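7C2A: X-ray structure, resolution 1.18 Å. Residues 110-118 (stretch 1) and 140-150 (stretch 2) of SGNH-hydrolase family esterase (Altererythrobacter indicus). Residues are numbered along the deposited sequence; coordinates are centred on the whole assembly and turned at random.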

# COMPACT_ATOMS: atom_id res chain seq x y z
N PRO A 110 -0.93 18.21 6.58
CA PRO A 110 -0.63 17.19 7.58
C PRO A 110 -0.60 15.79 6.98
O PRO A 110 -1.34 15.48 6.05
CB PRO A 110 -1.79 17.33 8.58
CG PRO A 110 -2.27 18.74 8.41
CD PRO A 110 -2.10 19.03 6.95
N ILE A 111 0.23 14.94 7.57
CA ILE A 111 0.52 13.61 7.04
C ILE A 111 0.17 12.54 8.06
O ILE A 111 0.58 12.63 9.23
CB ILE A 111 2.01 13.48 6.68
CG1 ILE A 111 2.42 14.52 5.64
CG2 ILE A 111 2.32 12.06 6.18
CD1 ILE A 111 3.92 14.73 5.60
N LEU A 112 -0.52 11.50 7.61
CA LEU A 112 -0.62 10.23 8.32
C LEU A 112 0.03 9.17 7.44
O LEU A 112 -0.39 8.96 6.29
CB LEU A 112 -2.08 9.87 8.61
CG LEU A 112 -2.32 8.51 9.25
CD1 LEU A 112 -1.65 8.44 10.61
CD2 LEU A 112 -3.81 8.25 9.37
N LEU A 113 1.04 8.50 7.96
CA LEU A 113 1.77 7.47 7.23
C LEU A 113 1.26 6.09 7.64
O LEU A 113 1.21 5.77 8.82
CB LEU A 113 3.26 7.59 7.56
CG LEU A 113 4.26 6.83 6.70
CD1 LEU A 113 4.22 7.26 5.25
CD2 LEU A 113 5.67 7.01 7.26
N MET A 114 0.92 5.27 6.64
CA MET A 114 0.45 3.88 6.90
C MET A 114 1.68 2.96 6.82
O MET A 114 2.23 2.79 5.72
CB MET A 114 -0.59 3.47 5.86
CG MET A 114 -1.89 4.25 5.98
SD MET A 114 -2.54 4.23 7.68
CE MET A 114 -4.28 4.51 7.38
N GLY A 115 2.09 2.42 7.96
CA GLY A 115 3.28 1.55 8.02
C GLY A 115 3.08 0.23 7.29
O GLY A 115 2.04 -0.41 7.49
N MET A 116 4.05 -0.15 6.46
CA MET A 116 4.00 -1.44 5.73
C MET A 116 5.01 -2.38 6.38
O MET A 116 6.00 -1.89 6.93
CB MET A 116 4.32 -1.26 4.24
CG MET A 116 3.42 -0.26 3.54
SD MET A 116 1.63 -0.58 3.71
CE MET A 116 1.49 -2.17 2.90
N ARG A 117 4.76 -3.69 6.32
CA ARG A 117 5.66 -4.68 6.94
C ARG A 117 6.06 -5.73 5.90
O ARG A 117 5.20 -6.14 5.10
CB ARG A 117 4.99 -5.34 8.15
CG ARG A 117 4.76 -4.38 9.31
CD ARG A 117 6.07 -4.04 10.00
NE ARG A 117 5.88 -3.08 11.08
CZ ARG A 117 5.34 -3.36 12.25
NH1 ARG A 117 4.92 -4.59 12.52
NH2 ARG A 117 5.22 -2.41 13.16
N ALA A 118 7.32 -6.14 5.94
CA ALA A 118 7.80 -7.13 4.96
C ALA A 118 7.46 -8.54 5.45
O ALA A 118 7.59 -8.81 6.65
CB ALA A 118 9.28 -6.96 4.76
N LYS A 140 11.10 11.92 10.99
CA LYS A 140 11.80 12.96 10.25
C LYS A 140 10.84 14.02 9.74
O LYS A 140 11.16 15.22 9.76
CB LYS A 140 12.56 12.33 9.09
CG LYS A 140 13.34 13.34 8.27
CD LYS A 140 14.23 12.66 7.25
CE LYS A 140 14.91 13.68 6.34
NZ LYS A 140 15.88 13.04 5.43
N TYR A 141 9.66 13.62 9.29
CA TYR A 141 8.72 14.53 8.65
C TYR A 141 7.56 14.92 9.55
O TYR A 141 6.57 15.48 9.06
CB TYR A 141 8.26 13.96 7.31
CG TYR A 141 9.42 13.90 6.35
CD1 TYR A 141 9.90 15.05 5.75
CD2 TYR A 141 10.09 12.71 6.10
CE1 TYR A 141 10.98 15.02 4.90
CE2 TYR A 141 11.17 12.66 5.25
CZ TYR A 141 11.62 13.82 4.64
OH TYR A 141 12.70 13.77 3.80
N ASP A 142 7.66 14.66 10.85
CA ASP A 142 6.63 15.02 11.83
C ASP A 142 5.26 14.52 11.37
O ASP A 142 4.26 15.25 11.39
CB ASP A 142 6.62 16.52 12.12
CG ASP A 142 7.94 17.02 12.67
OD1 ASP A 142 8.47 16.39 13.61
OD2 ASP A 142 8.46 18.03 12.16
N ALA A 143 5.22 13.27 10.95
CA ALA A 143 3.99 12.64 10.49
C ALA A 143 3.49 11.68 11.56
O ALA A 143 4.27 11.04 12.26
CB ALA A 143 4.24 11.86 9.20
N LYS A 144 2.18 11.58 11.67
CA LYS A 144 1.62 10.52 12.49
C LYS A 144 1.78 9.19 11.76
O LYS A 144 1.85 9.15 10.53
CB LYS A 144 0.16 10.82 12.81
CG LYS A 144 0.02 11.98 13.79
CD LYS A 144 -1.42 12.39 14.02
CE LYS A 144 -1.54 13.33 15.21
NZ LYS A 144 -1.34 14.76 14.83
N LEU A 145 1.88 8.11 12.53
CA LEU A 145 2.18 6.80 11.97
C LEU A 145 1.18 5.78 12.50
O LEU A 145 0.96 5.70 13.71
CB LEU A 145 3.59 6.36 12.35
CG LEU A 145 3.97 4.93 11.96
CD1 LEU A 145 4.11 4.79 10.46
CD2 LEU A 145 5.26 4.52 12.65
N VAL A 146 0.58 5.01 11.60
CA VAL A 146 -0.03 3.74 11.94
C VAL A 146 1.05 2.68 11.75
O VAL A 146 1.46 2.43 10.61
CB VAL A 146 -1.25 3.44 11.05
CG1 VAL A 146 -1.71 2.01 11.25
CG2 VAL A 146 -2.39 4.41 11.36
N PRO A 147 1.57 2.08 12.83
CA PRO A 147 2.78 1.26 12.66
C PRO A 147 2.60 0.10 11.71
O PRO A 147 3.52 -0.22 10.94
CB PRO A 147 3.09 0.80 14.09
CG PRO A 147 2.49 1.86 14.96
CD PRO A 147 1.23 2.30 14.24
N PHE A 148 1.44 -0.55 11.71
CA PHE A 148 1.22 -1.76 10.91
C PHE A 148 -0.20 -1.66 10.34
O PHE A 148 -1.17 -2.10 10.95
CB PHE A 148 1.43 -3.00 11.77
CG PHE A 148 1.33 -4.32 11.03
CD1 PHE A 148 1.23 -4.40 9.66
CD2 PHE A 148 1.34 -5.50 11.75
CE1 PHE A 148 1.13 -5.65 9.03
CE2 PHE A 148 1.25 -6.73 11.12
CZ PHE A 148 1.15 -6.81 9.77
N PHE A 149 -0.31 -1.08 9.14
CA PHE A 149 -1.62 -0.81 8.56
C PHE A 149 -2.45 -2.09 8.44
O PHE A 149 -3.66 -2.07 8.71
CB PHE A 149 -1.42 -0.14 7.20
CG PHE A 149 -2.70 0.11 6.46
CD1 PHE A 149 -3.75 0.77 7.07
CD2 PHE A 149 -2.85 -0.32 5.16
CE1 PHE A 149 -4.93 1.00 6.39
CE2 PHE A 149 -4.04 -0.08 4.48
CZ PHE A 149 -5.08 0.58 5.11
N LEU A 150 -1.84 -3.19 8.02
CA LEU A 150 -2.59 -4.43 7.79
C LEU A 150 -2.68 -5.32 9.02
O LEU A 150 -3.06 -6.49 8.90
CB LEU A 150 -1.97 -5.21 6.63
CG LEU A 150 -2.12 -4.56 5.25
CD1 LEU A 150 -1.45 -5.42 4.20
CD2 LEU A 150 -3.59 -4.33 4.90
O HOH W 1 2.02 16.17 9.58
O HOH W 2 0.69 -2.90 6.64

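Residues 111-114 and 144-146 of this esterase lie side by side as parallel strands, their axes 4.6 Å apart at closest approach and 24° from parallel. A ladder of backbone hydrogen bonds joins them, alternating in direction as parallel pairing requires: Lys-144 N gives to Ile-111 O (3.1 Å), Leu-113 N to Lys-144 O (2.8 Å, nearly straight at 177°), Val-146 N to Leu-113 O (3.0 Å), and Gly-115 N to Val-146 O (2.7 Å). Past the strands the register slips by one residue: Phe-149 N, not Phe-148 N, gives to Gly-115 O (2.9 Å). Water extends the join at both ends: water 1 accepts from Ile-111 N and donates to Asp-142 O, each at 3.0 Å, while water 2 donates to Gly-115 O (3.0 Å) and accepts from Leu-150 N (2.9 Å).

At the start of the pairing, the small Ala-143 points toward stretch 1, and its CB meets Ile-111 CG2 at 3.6 Å, a snug methyl-to-methyl fit. Next along, Leu-112, Met-114, Lys-144 and Val-146 share one face of the sheet. Leu-112 CD1 reaches across to Lys-144 CB (3.7 Å) and Val-146 CG2 (4.2 Å), so this methyl fills the dip between two successive side chains on that face; the Lys-144 side chain meanwhile carries its end away. Val-146 CG2 also touches Met-114 SD, at 3.7 Å. Leu-113 and Leu-145 occupy the other face, where Leu-113 CB lies 4.1 Å from Leu-145 CD1. The same Leu-145 CD1 comes within 4.0 Å of Gly-115 N, covering the backbone where the strand ends.

Gly-115 makes the tightest fit. A CB here would point toward stretch 2 and fall 2.1 Å from Pro-147 O and 2.7 Å from Val-146 O, both clashes; without one, Gly-115 CA settles 3.4 Å from Pro-147 O in a CA-H...O contact.

Two aromatic rings close the far end. The Phe-149 ring has Met-114 CG over one face, and Met-114 CE touches Phe-149 CE1 at 3.7 Å. The sulfur stands obliquely to that ring, with Met-114 SD 4.5 Å from the Phe-149 centroid, and the thioether lies across one side of the ring. Arg-117 lies over a face of the Phe-148 ring: its CG sits 3.9 Å from the Phe-148 centroid, 24° off the normal, a CH-pi contact between aliphatic carbon and pi cloud. Its guanidinium in turn has Phe-148 CG over one face, and Arg-117 NH2 passes 4.0 Å from Pro-147 CB. Together the two stretches bury 776 Å², counting both sides.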